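PDB 3CK6: zinc transport protein ZntB from Vibrio parahaemolyticus RIMD 2210633, which probably takes up zinc across the inner membrane as a proton-coupled symporter, working as a homopentamer whose cytoplasmic domain forms a funnel. Local coordinates for residues D42-G45 against W46-N50; V52-A55 against T56-L60; P114-A117 against I118-R122; N217-T220 against R221-T225; E239-H242 against N243-K247. The protein carries 1 engineered substitution. All coordinates share one frame; numbering follows the deposited sequence.

How the interactions relate
Interactions 1 and 2 sit on the consecutive short helices 43-49 and 54-60, with centres about 10 Å apart, and touch directly: Arg44 NH2 meets Asp58 OD1 in a salt bridge of 2.8 Å. Interaction 3, the first turns of helix 116-126, lies about 12 Å from interaction 2 at the nearest atoms. The long helix 209-246 carries both interaction 4 and interaction 5, whose centres are about 33 Å apart. Interactions 2 and 4 belong to one kind of subunit boundary, since His59 packs on Asn217 of a neighbouring copy. Interaction 5, at the far end of the modelled chain, is about 61 Å from interaction 1 between centres and meets two neighbouring subunits.

Interaction 1 of 5, residues D42-G45 against W46-N50; sequences DIRG and WLEDN. Engineered in segment 42-45: Gly45 (natural residue Ser).
Asp42 O accepts Trp46 N at 3.3 Å. Ile43 comes next: its O takes Leu47 N, and its CG1 lies 3.9 Å from Leu47 CD1, the two side chains running side by side toward Thr110 and Ile108 of strand 106-111. Arg44 accepts Glu48 N at its carbonyl and reaches Glu48 again through its side chain. Arg44 NH2 and Glu48 OE1 form a salt bridge of 3.1 Å with an N-H...O angle of 147°, in the guanidinium plane, while the carboxylate is turned 72° from that plane. Asp58 of the next helix is the stronger partner of the same NH2, and the arginine is thus shared between two acids. At the engineered Gly45 the carbonyl receives Asp49 N at 2.7 Å. One turn on, Asn50 doubles the grip on Trp46 O: ND2 (3.0 Å) and backbone N approach from opposite faces of the carbonyl plane. This is a short amphipathic alpha-helix, its Ile-Trp-Leu side laid on the sheet and an i to i+4 Arg-Glu pair on its flank.

Interaction 2 of 5, residues V52-A55 against T56-L60; sequences VPRA and TVDHL
The N-terminal turn of helix 54-60 begins at Pro53, the N-cap residue, whose carbonyl accepts Val57 N at 3.0 Å. Just ahead of it, Val52 folds back on the helix: its CG1 touches Val57 CG2 at 3.7 Å and Thr56 CG2 at 3.9 Å. The valine side chains meet at a slant, whereas Val52 and Thr56 cross nearly at right angles. Thr56 holds CG2 opposite its backbone nitrogen, which turns this methyl to Val52 and sets OG1 near Pro53 CB. Beside the N-cap position, Val52 and Thr56 face Leu101 of strand 96-103, joining the helix to the sheet, while Val57 turns to Leu47 of helix 43-49. Arg54 O accepts Asp58 N at 2.8 Å, yet the side chains of this pair do not meet through their charges, with Arg54 NE and Asp58 OD1 4.8 Å apart. Asp58 instead gives OD1 to Arg44 of the preceding helix. Ala55 O receives His59 N at 2.9 Å, and the His59 ring stacks on Phe214 of a second subunit.

Interaction 3 of 5, residues P114-A117 against I118-R122; sequences PSRA and IMEIR
Arg116 and Glu120 meet one helical turn apart, and the arginine folds over the turn from its CB outward. Arg116 CG stands opposite the backbone nitrogen (chi1 175°) and passes 3.3 Å from Glu120 OE2, with CD close behind. The chain then bends at chi2 and chi3, and at the tip the guanidinium divides its neighbours. The selenium (SE) of selenomethionine Met119 lies near the plane of the Arg116 guanidinium, at its edge by NH2, although the end of the Met119 side chain is less certain. Arg116 NH1 forms a long salt bridge of 3.4 Å with Glu120 OE2. Guanidinium and carboxylate planes stand almost perpendicular, at 83°. Lys148 of helix 134-161 pairs with the same OE2, so two cations share one carboxylate oxygen. At the start of the helix, Ser115 OG accepts Ile118 N at 3.2 Å, the capping bond, and Ser115 O takes Met119 N at 3.1 Å. A serine N-cap with a Pro ahead of it thus opens helix 116-126, which packs on strand 32-37 through Ile118 and on helix 134-161.

Interaction 4 of 5, residues N217-T220 against R221-T225; sequences NNIT and RINET
Asn218 and Arg221 are linked through a water that donates to Asn218 OD1 at 2.8 Å and accepts from Arg221 NE at 3.0 Å, and Arg221 NH1 forms a salt bridge with Asp150. Asn218 ND2 in turn bonds Glu143 OE1 of helix 134-161. The side chains run alongside each other with their flat groups 63° apart; OD1 and the water sit at the guanidinium edge, while Asn218 O lies over one face. Bent at chi3 (59°), the arginine curls back toward Asn218. Ile219 O is gripped twice by Asn223, by the backbone N at 3.0 Å and by side-chain ND2 at 3.3 Å. The second bond is bent (136°), its donor lying above the carbonyl plane, and ND2 also reaches Ile187 O of helix 173-199. All this belongs to the first half of the long helix 209-246, where regular i to i+4 bonds such as Arg221 N to Asn217 O (2.9 Å) run on unbroken. Glu224 CG packs 3.4 Å from Thr220 O, and its OE1 pairs with Arg66 of a third subunit, which also donates to Asn217 OD1. Ile222 CG1 lies 3.2 Å from Asn218 O, and its side chain packs on Asp150 and Leu153.

Interaction 5 of 5, residues E239-H242 against N243-K247; sequences EIKH and NRDEK
The His242 ring carries Glu246 CG over one face, a CH-pi contact of 3.8 Å from that carbon to the ring centroid, 20° off the normal and shifted toward the rim. Bent at chi2 (-73°), Glu246 folds back over the ring; its carboxylate is nearly parallel to it, 19° between planes, and Glu246 OE1 comes to 4.0 Å from His242 NE2. His173 of a third subunit meets the same imidazole edge-to-face. The second flat group, the Arg244 guanidinium, has Ile240 CG2 at 3.4 Å from NH1, the two side chains running alongside one another. These residues form the last turns of helix 209-246, close to where the full-length transporter would continue into the membrane, and the backbone bonding slackens here. Asn243 N to Glu239 O is still regular at 3.0 Å, but Asp245 N to Lys241 O has stretched to a weak 3.4 Å and Glu246 N to His242 O is weak as well. Lys241 NZ and Asp245 OD2 remain 5.8 Å apart, and Lys241 comes close to its counterpart in a second subunit.

Interaction 1 of 5, residues D42-G45 against W46-N50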
loop_
_atom_site.group_PDB
_atom_site.type_symbol
_atom_site.label_atom_id
_atom_site.label_comp_id
_atom_site.label_asym_id
_atom_site.label_seq_id
_atom_site.Cartn_x
_atom_site.Cartn_y
_atom_site.Cartn_z
ATOM N N ASP E 42 -29.243 30.646 -13.473
ATOM C CA ASP E 42 -29.572 31.429 -12.271
ATOM C C ASP E 42 -28.957 30.937 -10.946
ATOM O O ASP E 42 -28.998 31.666 -9.944
ATOM C CB ASP E 42 -31.097 31.504 -12.092
ATOM C CG ASP E 42 -31.809 32.365 -13.155
ATOM O OD1 ASP E 42 -31.158 33.030 -13.996
ATOM O OD2 ASP E 42 -33.058 32.360 -13.137
ATOM N N ILE E 43 -28.425 29.711 -10.917
ATOM C CA ILE E 43 -27.994 29.120 -9.632
ATOM C C ILE E 43 -26.762 29.800 -9.024
ATOM O O ILE E 43 -26.734 30.063 -7.820
ATOM C CB ILE E 43 -27.832 27.569 -9.677
ATOM C CG1 ILE E 43 -27.622 27.019 -8.239
ATOM C CG2 ILE E 43 -26.745 27.156 -10.668
ATOM C CD1 ILE E 43 -27.475 25.480 -8.160
ATOM N N ARG E 44 -25.763 30.107 -9.847
ATOM C CA ARG E 44 -24.586 30.807 -9.346
ATOM C C ARG E 44 -24.943 32.124 -8.645
ATOM O O ARG E 44 -24.382 32.444 -7.592
ATOM C CB ARG E 44 -23.574 31.088 -10.468
ATOM C CG ARG E 44 -22.410 31.960 -10.006
ATOM C CD ARG E 44 -21.405 32.188 -11.122
ATOM N NE ARG E 44 -20.674 30.973 -11.464
ATOM C CZ ARG E 44 -19.573 30.547 -10.845
ATOM N NH1 ARG E 44 -18.978 29.431 -11.268
ATOM N NH2 ARG E 44 -19.067 31.233 -9.808
ATOM N N GLY E 45 -25.849 32.898 -9.247
ATOM C CA GLY E 45 -26.239 34.197 -8.689
ATOM C C GLY E 45 -26.878 34.038 -7.324
ATOM O O GLY E 45 -26.555 34.769 -6.369
ATOM N N TRP E 46 -27.788 33.073 -7.234
ATOM C CA TRP E 46 -28.455 32.754 -5.982
ATOM C C TRP E 46 -27.459 32.372 -4.885
ATOM O O TRP E 46 -27.527 32.900 -3.773
ATOM C CB TRP E 46 -29.454 31.631 -6.217
ATOM C CG TRP E 46 -30.264 31.254 -5.044
ATOM C CD1 TRP E 46 -31.259 31.986 -4.453
ATOM C CD2 TRP E 46 -30.181 30.025 -4.320
ATOM N NE1 TRP E 46 -31.789 31.285 -3.388
ATOM C CE2 TRP E 46 -31.143 30.082 -3.284
ATOM C CE3 TRP E 46 -29.377 28.883 -4.438
ATOM C CZ2 TRP E 46 -31.340 29.030 -2.395
ATOM C CZ3 TRP E 46 -29.565 27.838 -3.543
ATOM C CH2 TRP E 46 -30.536 27.934 -2.519
ATOM N N LEU E 47 -26.527 31.480 -5.215
ATOM C CA LEU E 47 -25.510 31.018 -4.250
ATOM C C LEU E 47 -24.632 32.171 -3.739
ATOM O O LEU E 47 -24.399 32.309 -2.528
ATOM C CB LEU E 47 -24.648 29.910 -4.879
ATOM C CG LEU E 47 -25.350 28.556 -5.071
ATOM C CD1 LEU E 47 -24.519 27.626 -5.914
ATOM C CD2 LEU E 47 -25.675 27.893 -3.731
ATOM N N GLU E 48 -24.178 33.010 -4.668
ATOM C CA GLU E 48 -23.370 34.179 -4.313
ATOM C C GLU E 48 -24.162 35.255 -3.566
ATOM O O GLU E 48 -23.656 35.831 -2.598
ATOM C CB GLU E 48 -22.634 34.737 -5.534
ATOM C CG GLU E 48 -21.538 33.773 -5.998
ATOM C CD GLU E 48 -20.840 34.197 -7.289
ATOM O OE1 GLU E 48 -20.031 33.388 -7.795
ATOM O OE2 GLU E 48 -21.097 35.307 -7.793
ATOM N N ASP E 49 -25.406 35.497 -3.981
ATOM C CA ASP E 49 -26.294 36.404 -3.243
ATOM C C ASP E 49 -26.446 35.967 -1.784
ATOM O O ASP E 49 -26.593 36.802 -0.889
ATOM C CB ASP E 49 -27.682 36.471 -3.901
ATOM C CG ASP E 49 -27.738 37.422 -5.106
ATOM O OD1 ASP E 49 -26.783 38.203 -5.372
ATOM O OD2 ASP E 49 -28.773 37.379 -5.802
ATOM N N ASN E 50 -26.384 34.654 -1.572
ATOM C CA ASN E 50 -26.491 34.027 -0.265
ATOM C C ASN E 50 -25.127 33.851 0.400
ATOM O O ASN E 50 -24.985 33.121 1.397
ATOM C CB ASN E 50 -27.242 32.692 -0.392
ATOM C CG ASN E 50 -28.748 32.870 -0.311
ATOM O OD1 ASN E 50 -29.285 33.112 0.764
ATOM N ND2 ASN E 50 -29.434 32.758 -1.447
#

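Interaction 2 of 5, residues V52-A55 against T56-L60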
loop_
_atom_site.group_PDB
_atom_site.type_symbol
_atom_site.label_atom_id
_atom_site.label_comp_id
_atom_site.label_asym_id
_atom_site.label_seq_id
_atom_site.Cartn_x
_atom_site.Cartn_y
_atom_site.Cartn_z
ATOM N N VAL E 52 -22.251 32.420 -0.432
ATOM C CA VAL E 52 -21.351 31.285 -0.619
ATOM C C VAL E 52 -20.131 31.846 -1.356
ATOM O O VAL E 52 -20.299 32.536 -2.362
ATOM C CB VAL E 52 -21.985 30.135 -1.450
ATOM C CG1 VAL E 52 -21.007 28.949 -1.569
ATOM C CG2 VAL E 52 -23.319 29.696 -0.817
ATOM N N PRO E 53 -18.910 31.586 -0.851
ATOM C CA PRO E 53 -17.738 32.139 -1.536
ATOM C C PRO E 53 -17.603 31.657 -2.980
ATOM O O PRO E 53 -17.923 30.507 -3.301
ATOM C CB PRO E 53 -16.561 31.665 -0.667
ATOM C CG PRO E 53 -17.187 31.450 0.698
ATOM C CD PRO E 53 -18.521 30.831 0.355
ATOM N N ARG E 54 -17.134 32.577 -3.820
ATOM C CA ARG E 54 -16.944 32.393 -5.253
ATOM C C ARG E 54 -16.260 31.088 -5.657
ATOM O O ARG E 54 -16.741 30.403 -6.555
ATOM C CB ARG E 54 -16.160 33.582 -5.813
ATOM C CG ARG E 54 -15.676 33.443 -7.244
ATOM C CD ARG E 54 -16.740 33.907 -8.224
ATOM N NE ARG E 54 -16.200 34.837 -9.218
ATOM C CZ ARG E 54 -16.303 36.165 -9.138
ATOM N NH1 ARG E 54 -15.779 36.927 -10.093
ATOM N NH2 ARG E 54 -16.932 36.734 -8.109
ATOM N N ALA E 55 -15.142 30.765 -5.007
ATOM C CA ALA E 55 -14.355 29.581 -5.361
ATOM C C ALA E 55 -15.058 28.267 -4.999
ATOM O O ALA E 55 -14.896 27.248 -5.694
ATOM C CB ALA E 55 -12.976 29.649 -4.731
ATOM N N THR E 56 -15.842 28.313 -3.928
ATOM C CA THR E 56 -16.695 27.200 -3.490
ATOM C C THR E 56 -17.806 26.988 -4.501
ATOM O O THR E 56 -18.066 25.849 -4.908
ATOM C CB THR E 56 -17.278 27.449 -2.093
ATOM O OG1 THR E 56 -16.207 27.673 -1.167
ATOM C CG2 THR E 56 -18.127 26.285 -1.617
ATOM N N VAL E 57 -18.426 28.081 -4.942
ATOM C CA VAL E 57 -19.388 28.013 -6.039
ATOM C C VAL E 57 -18.728 27.429 -7.316
ATOM O O VAL E 57 -19.282 26.511 -7.933
ATOM C CB VAL E 57 -20.048 29.395 -6.324
ATOM C CG1 VAL E 57 -20.967 29.305 -7.524
ATOM C CG2 VAL E 57 -20.846 29.873 -5.097
ATOM N N ASP E 58 -17.556 27.956 -7.694
ATOM C CA ASP E 58 -16.790 27.439 -8.855
ATOM C C ASP E 58 -16.591 25.931 -8.730
ATOM O O ASP E 58 -16.784 25.184 -9.702
ATOM C CB ASP E 58 -15.398 28.078 -8.943
ATOM C CG ASP E 58 -15.419 29.555 -9.342
ATOM O OD1 ASP E 58 -16.475 30.111 -9.738
ATOM O OD2 ASP E 58 -14.330 30.172 -9.263
ATOM N N HIS E 59 -16.186 25.468 -7.543
ATOM C CA HIS E 59 -15.952 24.034 -7.383
ATOM C C HIS E 59 -17.249 23.250 -7.479
ATOM O O HIS E 59 -17.303 22.203 -8.150
ATOM C CB HIS E 59 -15.184 23.679 -6.105
ATOM C CG HIS E 59 -14.427 22.379 -6.202
ATOM N ND1 HIS E 59 -14.700 21.292 -5.396
ATOM C CD2 HIS E 59 -13.412 21.999 -7.011
ATOM C CE1 HIS E 59 -13.879 20.300 -5.701
ATOM N NE2 HIS E 59 -13.083 20.707 -6.672
ATOM N N LEU E 60 -18.299 23.781 -6.843
ATOM C CA LEU E 60 -19.628 23.146 -6.838
ATOM C C LEU E 60 -20.225 22.979 -8.235
ATOM O O LEU E 60 -20.866 21.971 -8.523
ATOM C CB LEU E 60 -20.608 23.940 -5.969
ATOM C CG LEU E 60 -21.932 23.246 -5.606
ATOM C CD1 LEU E 60 -21.734 22.194 -4.517
ATOM C CD2 LEU E 60 -22.997 24.259 -5.195
#

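Interaction 3 of 5, residues P114-A117 against I118-R122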
loop_
_atom_site.group_PDB
_atom_site.type_symbol
_atom_site.label_atom_id
_atom_site.label_comp_id
_atom_site.label_asym_id
_atom_site.label_seq_id
_atom_site.Cartn_x
_atom_site.Cartn_y
_atom_site.Cartn_z
ATOM N N PRO E 114 -31.730 13.638 -13.194
ATOM C CA PRO E 114 -32.387 13.054 -12.020
ATOM C C PRO E 114 -31.747 11.769 -11.477
ATOM O O PRO E 114 -31.244 10.947 -12.238
ATOM C CB PRO E 114 -33.808 12.796 -12.517
ATOM C CG PRO E 114 -34.012 13.837 -13.582
ATOM C CD PRO E 114 -32.696 13.863 -14.291
ATOM N N SER E 115 -31.746 11.669 -10.148
ATOM C CA SER E 115 -31.329 10.483 -9.401
ATOM C C SER E 115 -32.594 9.815 -8.859
ATOM O O SER E 115 -33.428 10.479 -8.236
ATOM C CB SER E 115 -30.396 10.924 -8.265
ATOM O OG SER E 115 -30.507 10.106 -7.087
ATOM N N ARG E 116 -32.732 8.511 -9.092
ATOM C CA ARG E 116 -33.877 7.761 -8.594
ATOM C C ARG E 116 -33.888 7.769 -7.055
ATOM O O ARG E 116 -34.941 7.884 -6.459
ATOM C CB ARG E 116 -33.902 6.331 -9.150
ATOM C CG ARG E 116 -35.014 5.465 -8.569
ATOM C CD ARG E 116 -36.232 5.331 -9.485
ATOM N NE ARG E 116 -37.022 6.561 -9.627
ATOM C CZ ARG E 116 -38.267 6.731 -9.165
ATOM N NH1 ARG E 116 -38.887 5.758 -8.501
ATOM N NH2 ARG E 116 -38.896 7.885 -9.368
ATOM N N ALA E 117 -32.710 7.689 -6.439
ATOM C CA ALA E 117 -32.571 7.764 -4.961
ATOM C C ALA E 117 -33.214 9.018 -4.345
ATOM O O ALA E 117 -33.944 8.952 -3.343
ATOM C CB ALA E 117 -31.104 7.709 -4.591
ATOM N N ILE E 118 -32.922 10.173 -4.936
ATOM C CA ILE E 118 -33.507 11.427 -4.473
ATOM C C ILE E 118 -35.010 11.573 -4.816
ATOM O O ILE E 118 -35.773 12.076 -4.002
ATOM C CB ILE E 118 -32.658 12.649 -4.909
ATOM C CG1 ILE E 118 -31.291 12.590 -4.194
ATOM C CG2 ILE E 118 -33.386 13.964 -4.533
ATOM C CD1 ILE E 118 -30.266 13.569 -4.706
HETATM N N MSE E 119 -35.434 11.103 -5.992
HETATM C CA MSE E 119 -36.868 10.999 -6.303
HETATM C C MSE E 119 -37.647 10.239 -5.242
HETATM O O MSE E 119 -38.734 10.659 -4.850
HETATM C CB MSE E 119 -37.110 10.297 -7.655
HETATM C CG MSE E 119 -36.500 11.005 -8.815
HETATM SE SE MSE E 119 -36.917 10.105 -10.456
HETATM C CE MSE E 119 -35.219 10.370 -11.327
ATOM N N GLU E 120 -37.097 9.115 -4.790
ATOM C CA GLU E 120 -37.768 8.278 -3.780
ATOM C C GLU E 120 -37.901 9.025 -2.445
ATOM O O GLU E 120 -38.942 8.947 -1.791
ATOM C CB GLU E 120 -37.101 6.897 -3.673
ATOM C CG GLU E 120 -37.466 6.054 -4.939
ATOM C CD GLU E 120 -36.726 4.722 -5.126
ATOM O OE1 GLU E 120 -35.992 4.251 -4.227
ATOM O OE2 GLU E 120 -36.902 4.134 -6.224
ATOM N N ILE E 121 -36.886 9.800 -2.085
ATOM C CA ILE E 121 -36.958 10.643 -0.877
ATOM C C ILE E 121 -38.002 11.742 -1.025
ATOM O O ILE E 121 -38.847 11.913 -0.151
ATOM C CB ILE E 121 -35.565 11.208 -0.481
ATOM C CG1 ILE E 121 -34.623 10.048 -0.095
ATOM C CG2 ILE E 121 -35.703 12.262 0.632
ATOM C CD1 ILE E 121 -33.139 10.352 -0.248
ATOM N N ARG E 122 -37.960 12.446 -2.158
ATOM C CA ARG E 122 -38.976 13.443 -2.517
ATOM C C ARG E 122 -40.424 12.881 -2.492
ATOM O O ARG E 122 -41.344 13.533 -1.985
ATOM C CB ARG E 122 -38.628 14.063 -3.876
ATOM C CG ARG E 122 -37.340 14.978 -3.875
ATOM C CD ARG E 122 -36.921 15.277 -5.327
ATOM N NE ARG E 122 -37.922 16.143 -5.940
ATOM C CZ ARG E 122 -38.103 16.343 -7.241
ATOM N NH1 ARG E 122 -37.337 15.740 -8.141
ATOM N NH2 ARG E 122 -39.075 17.166 -7.625
#

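Interaction 4 of 5, residues N217-T220 against R221-T225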
loop_
_atom_site.group_PDB
_atom_site.type_symbol
_atom_site.label_atom_id
_atom_site.label_comp_id
_atom_site.label_asym_id
_atom_site.label_seq_id
_atom_site.Cartn_x
_atom_site.Cartn_y
_atom_site.Cartn_z
ATOM N N ASN E 217 -19.955 1.077 5.844
ATOM C CA ASN E 217 -19.795 -0.367 5.668
ATOM C C ASN E 217 -20.412 -0.827 4.338
ATOM O O ASN E 217 -19.827 -1.648 3.622
ATOM C CB ASN E 217 -20.388 -1.153 6.826
ATOM C CG ASN E 217 -19.866 -2.594 6.873
ATOM O OD1 ASN E 217 -18.661 -2.825 6.794
ATOM N ND2 ASN E 217 -20.773 -3.559 7.008
ATOM N N ASN E 218 -21.588 -0.296 4.011
ATOM C CA ASN E 218 -22.210 -0.607 2.711
ATOM C C ASN E 218 -21.395 -0.209 1.481
ATOM O O ASN E 218 -21.320 -0.981 0.520
ATOM C CB ASN E 218 -23.635 -0.046 2.625
ATOM C CG ASN E 218 -24.607 -0.814 3.516
ATOM O OD1 ASN E 218 -24.373 -1.973 3.812
ATOM N ND2 ASN E 218 -25.672 -0.155 3.981
ATOM N N ILE E 219 -20.822 0.994 1.479
ATOM C CA ILE E 219 -20.005 1.425 0.318
ATOM C C ILE E 219 -18.715 0.579 0.239
ATOM O O ILE E 219 -18.299 0.207 -0.837
ATOM C CB ILE E 219 -19.709 2.954 0.283
ATOM C CG1 ILE E 219 -18.961 3.353 -1.017
ATOM C CG2 ILE E 219 -18.937 3.397 1.492
ATOM C CD1 ILE E 219 -19.854 3.330 -2.250
ATOM N N THR E 220 -18.143 0.240 1.401
ATOM C CA THR E 220 -16.959 -0.631 1.463
ATOM C C THR E 220 -17.300 -1.994 0.867
ATOM O O THR E 220 -16.561 -2.491 0.016
ATOM C CB THR E 220 -16.453 -0.780 2.905
ATOM O OG1 THR E 220 -16.179 0.521 3.424
ATOM C CG2 THR E 220 -15.173 -1.638 2.978
ATOM N N ARG E 221 -18.431 -2.567 1.290
ATOM C CA ARG E 221 -18.928 -3.823 0.701
ATOM C C ARG E 221 -19.066 -3.727 -0.824
ATOM O O ARG E 221 -18.640 -4.641 -1.553
ATOM C CB ARG E 221 -20.253 -4.264 1.331
ATOM C CG ARG E 221 -20.926 -5.465 0.558
ATOM C CD ARG E 221 -22.264 -5.849 1.272
ATOM N NE ARG E 221 -23.184 -4.712 1.322
ATOM C CZ ARG E 221 -23.823 -4.193 0.271
ATOM N NH1 ARG E 221 -24.619 -3.146 0.439
ATOM N NH2 ARG E 221 -23.667 -4.704 -0.949
ATOM N N ILE E 222 -19.669 -2.632 -1.307
ATOM C CA ILE E 222 -19.777 -2.395 -2.757
ATOM C C ILE E 222 -18.419 -2.470 -3.462
ATOM O O ILE E 222 -18.276 -3.213 -4.464
ATOM C CB ILE E 222 -20.565 -1.088 -3.078
ATOM C CG1 ILE E 222 -22.030 -1.246 -2.607
ATOM C CG2 ILE E 222 -20.413 -0.673 -4.581
ATOM C CD1 ILE E 222 -22.882 0.024 -2.699
ATOM N N ASN E 223 -17.428 -1.743 -2.942
ATOM C CA ASN E 223 -16.068 -1.748 -3.505
ATOM C C ASN E 223 -15.450 -3.143 -3.538
ATOM O O ASN E 223 -14.862 -3.527 -4.539
ATOM C CB ASN E 223 -15.138 -0.772 -2.766
ATOM C CG ASN E 223 -15.221 0.633 -3.318
ATOM O OD1 ASN E 223 -14.749 0.903 -4.415
ATOM N ND2 ASN E 223 -15.851 1.536 -2.572
ATOM N N GLU E 224 -15.610 -3.903 -2.464
ATOM C CA GLU E 224 -15.126 -5.284 -2.436
ATOM C C GLU E 224 -15.823 -6.192 -3.435
ATOM O O GLU E 224 -15.191 -7.061 -4.002
ATOM C CB GLU E 224 -15.209 -5.880 -1.039
ATOM C CG GLU E 224 -14.331 -5.096 -0.055
ATOM C CD GLU E 224 -14.538 -5.462 1.407
ATOM O OE1 GLU E 224 -15.573 -6.085 1.793
ATOM O OE2 GLU E 224 -13.631 -5.091 2.187
ATOM N N THR E 225 -17.124 -5.994 -3.620
ATOM C CA THR E 225 -17.905 -6.768 -4.578
ATOM C C THR E 225 -17.444 -6.501 -6.012
ATOM O O THR E 225 -17.284 -7.439 -6.811
ATOM C CB THR E 225 -19.412 -6.486 -4.422
ATOM O OG1 THR E 225 -19.870 -7.145 -3.247
ATOM C CG2 THR E 225 -20.177 -7.087 -5.602
HETATM O O HOH W 1 -22.660 -4.205 4.221
#

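Interaction 5 of 5, residues E239-H242 against N243-K247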
loop_
_atom_site.group_PDB
_atom_site.type_symbol
_atom_site.label_atom_id
_atom_site.label_comp_id
_atom_site.label_asym_id
_atom_site.label_seq_id
_atom_site.Cartn_x
_atom_site.Cartn_y
_atom_site.Cartn_z
ATOM N N GLU E 239 -10.407 -18.862 -18.724
ATOM C CA GLU E 239 -11.220 -20.008 -19.159
ATOM C C GLU E 239 -11.285 -20.128 -20.682
ATOM O O GLU E 239 -11.023 -21.201 -21.245
ATOM C CB GLU E 239 -12.640 -19.903 -18.599
ATOM C CG GLU E 239 -12.993 -20.948 -17.572
ATOM C CD GLU E 239 -14.486 -21.014 -17.288
ATOM O OE1 GLU E 239 -15.014 -20.102 -16.611
ATOM O OE2 GLU E 239 -15.131 -21.988 -17.728
ATOM N N ILE E 240 -11.637 -19.016 -21.327
ATOM C CA ILE E 240 -11.715 -18.922 -22.788
ATOM C C ILE E 240 -10.373 -19.226 -23.454
ATOM O O ILE E 240 -10.306 -20.045 -24.368
ATOM C CB ILE E 240 -12.218 -17.525 -23.229
ATOM C CG1 ILE E 240 -13.676 -17.336 -22.817
ATOM C CG2 ILE E 240 -12.049 -17.324 -24.762
ATOM C CD1 ILE E 240 -14.149 -15.897 -22.867
ATOM N N LYS E 241 -9.315 -18.571 -22.981
ATOM C CA LYS E 241 -7.980 -18.699 -23.563
ATOM C C LYS E 241 -7.493 -20.148 -23.537
ATOM O O LYS E 241 -6.974 -20.657 -24.541
ATOM C CB LYS E 241 -7.001 -17.788 -22.823
ATOM C CG LYS E 241 -6.112 -16.932 -23.720
ATOM C CD LYS E 241 -4.749 -17.579 -23.976
ATOM C CE LYS E 241 -3.703 -16.548 -24.433
ATOM N NZ LYS E 241 -3.262 -15.627 -23.323
ATOM N N HIS E 242 -7.691 -20.804 -22.395
ATOM C CA HIS E 242 -7.354 -22.213 -22.207
ATOM C C HIS E 242 -8.169 -23.111 -23.146
ATOM O O HIS E 242 -7.607 -23.935 -23.867
ATOM C CB HIS E 242 -7.591 -22.610 -20.745
ATOM C CG HIS E 242 -6.850 -23.839 -20.317
ATOM N ND1 HIS E 242 -7.442 -25.084 -20.254
ATOM C CD2 HIS E 242 -5.570 -24.012 -19.912
ATOM C CE1 HIS E 242 -6.559 -25.971 -19.832
ATOM N NE2 HIS E 242 -5.414 -25.346 -19.617
ATOM N N ASN E 243 -9.486 -22.924 -23.145
ATOM C CA ASN E 243 -10.412 -23.674 -23.995
ATOM C C ASN E 243 -10.096 -23.553 -25.496
ATOM O O ASN E 243 -10.269 -24.512 -26.255
ATOM C CB ASN E 243 -11.849 -23.219 -23.693
ATOM C CG ASN E 243 -12.901 -23.994 -24.467
ATOM O OD1 ASN E 243 -13.174 -23.698 -25.630
ATOM N ND2 ASN E 243 -13.526 -24.965 -23.809
ATOM N N ARG E 244 -9.613 -22.380 -25.899
ATOM C CA ARG E 244 -9.399 -22.047 -27.303
ATOM C C ARG E 244 -8.199 -22.770 -27.906
ATOM O O ARG E 244 -8.324 -23.427 -28.944
ATOM C CB ARG E 244 -9.253 -20.532 -27.473
ATOM C CG ARG E 244 -9.892 -19.993 -28.735
ATOM C CD ARG E 244 -10.535 -18.646 -28.468
ATOM N NE ARG E 244 -11.907 -18.611 -28.971
ATOM C CZ ARG E 244 -12.767 -17.614 -28.772
ATOM N NH1 ARG E 244 -12.410 -16.532 -28.088
ATOM N NH2 ARG E 244 -13.993 -17.695 -29.275
ATOM N N ASP E 245 -7.041 -22.663 -27.258
ATOM C CA ASP E 245 -5.840 -23.337 -27.762
ATOM C C ASP E 245 -5.573 -24.736 -27.172
ATOM O O ASP E 245 -4.545 -25.341 -27.470
ATOM C CB ASP E 245 -4.601 -22.429 -27.676
ATOM C CG ASP E 245 -4.386 -21.847 -26.291
ATOM O OD1 ASP E 245 -4.348 -22.616 -25.303
ATOM O OD2 ASP E 245 -4.232 -20.611 -26.196
ATOM N N GLU E 246 -6.490 -25.246 -26.350
ATOM C CA GLU E 246 -6.466 -26.665 -25.972
ATOM C C GLU E 246 -7.228 -27.501 -27.004
ATOM O O GLU E 246 -6.837 -28.628 -27.312
ATOM C CB GLU E 246 -7.046 -26.898 -24.571
ATOM C CG GLU E 246 -6.105 -26.557 -23.403
ATOM C CD GLU E 246 -4.962 -27.551 -23.219
ATOM O OE1 GLU E 246 -3.861 -27.121 -22.814
ATOM O OE2 GLU E 246 -5.160 -28.760 -23.472
ATOM N N LYS E 247 -8.315 -26.935 -27.528
ATOM C CA LYS E 247 -9.182 -27.617 -28.491
ATOM C C LYS E 247 -9.296 -26.785 -29.763
ATOM O O LYS E 247 -9.765 -25.646 -29.726
ATOM C CB LYS E 247 -10.579 -27.849 -27.899
ATOM C CG LYS E 247 -10.606 -28.515 -26.519
ATOM C CD LYS E 247 -11.825 -28.060 -25.713
ATOM C CE LYS E 247 -11.985 -28.860 -24.418
ATOM N NZ LYS E 247 -12.341 -30.292 -24.673
#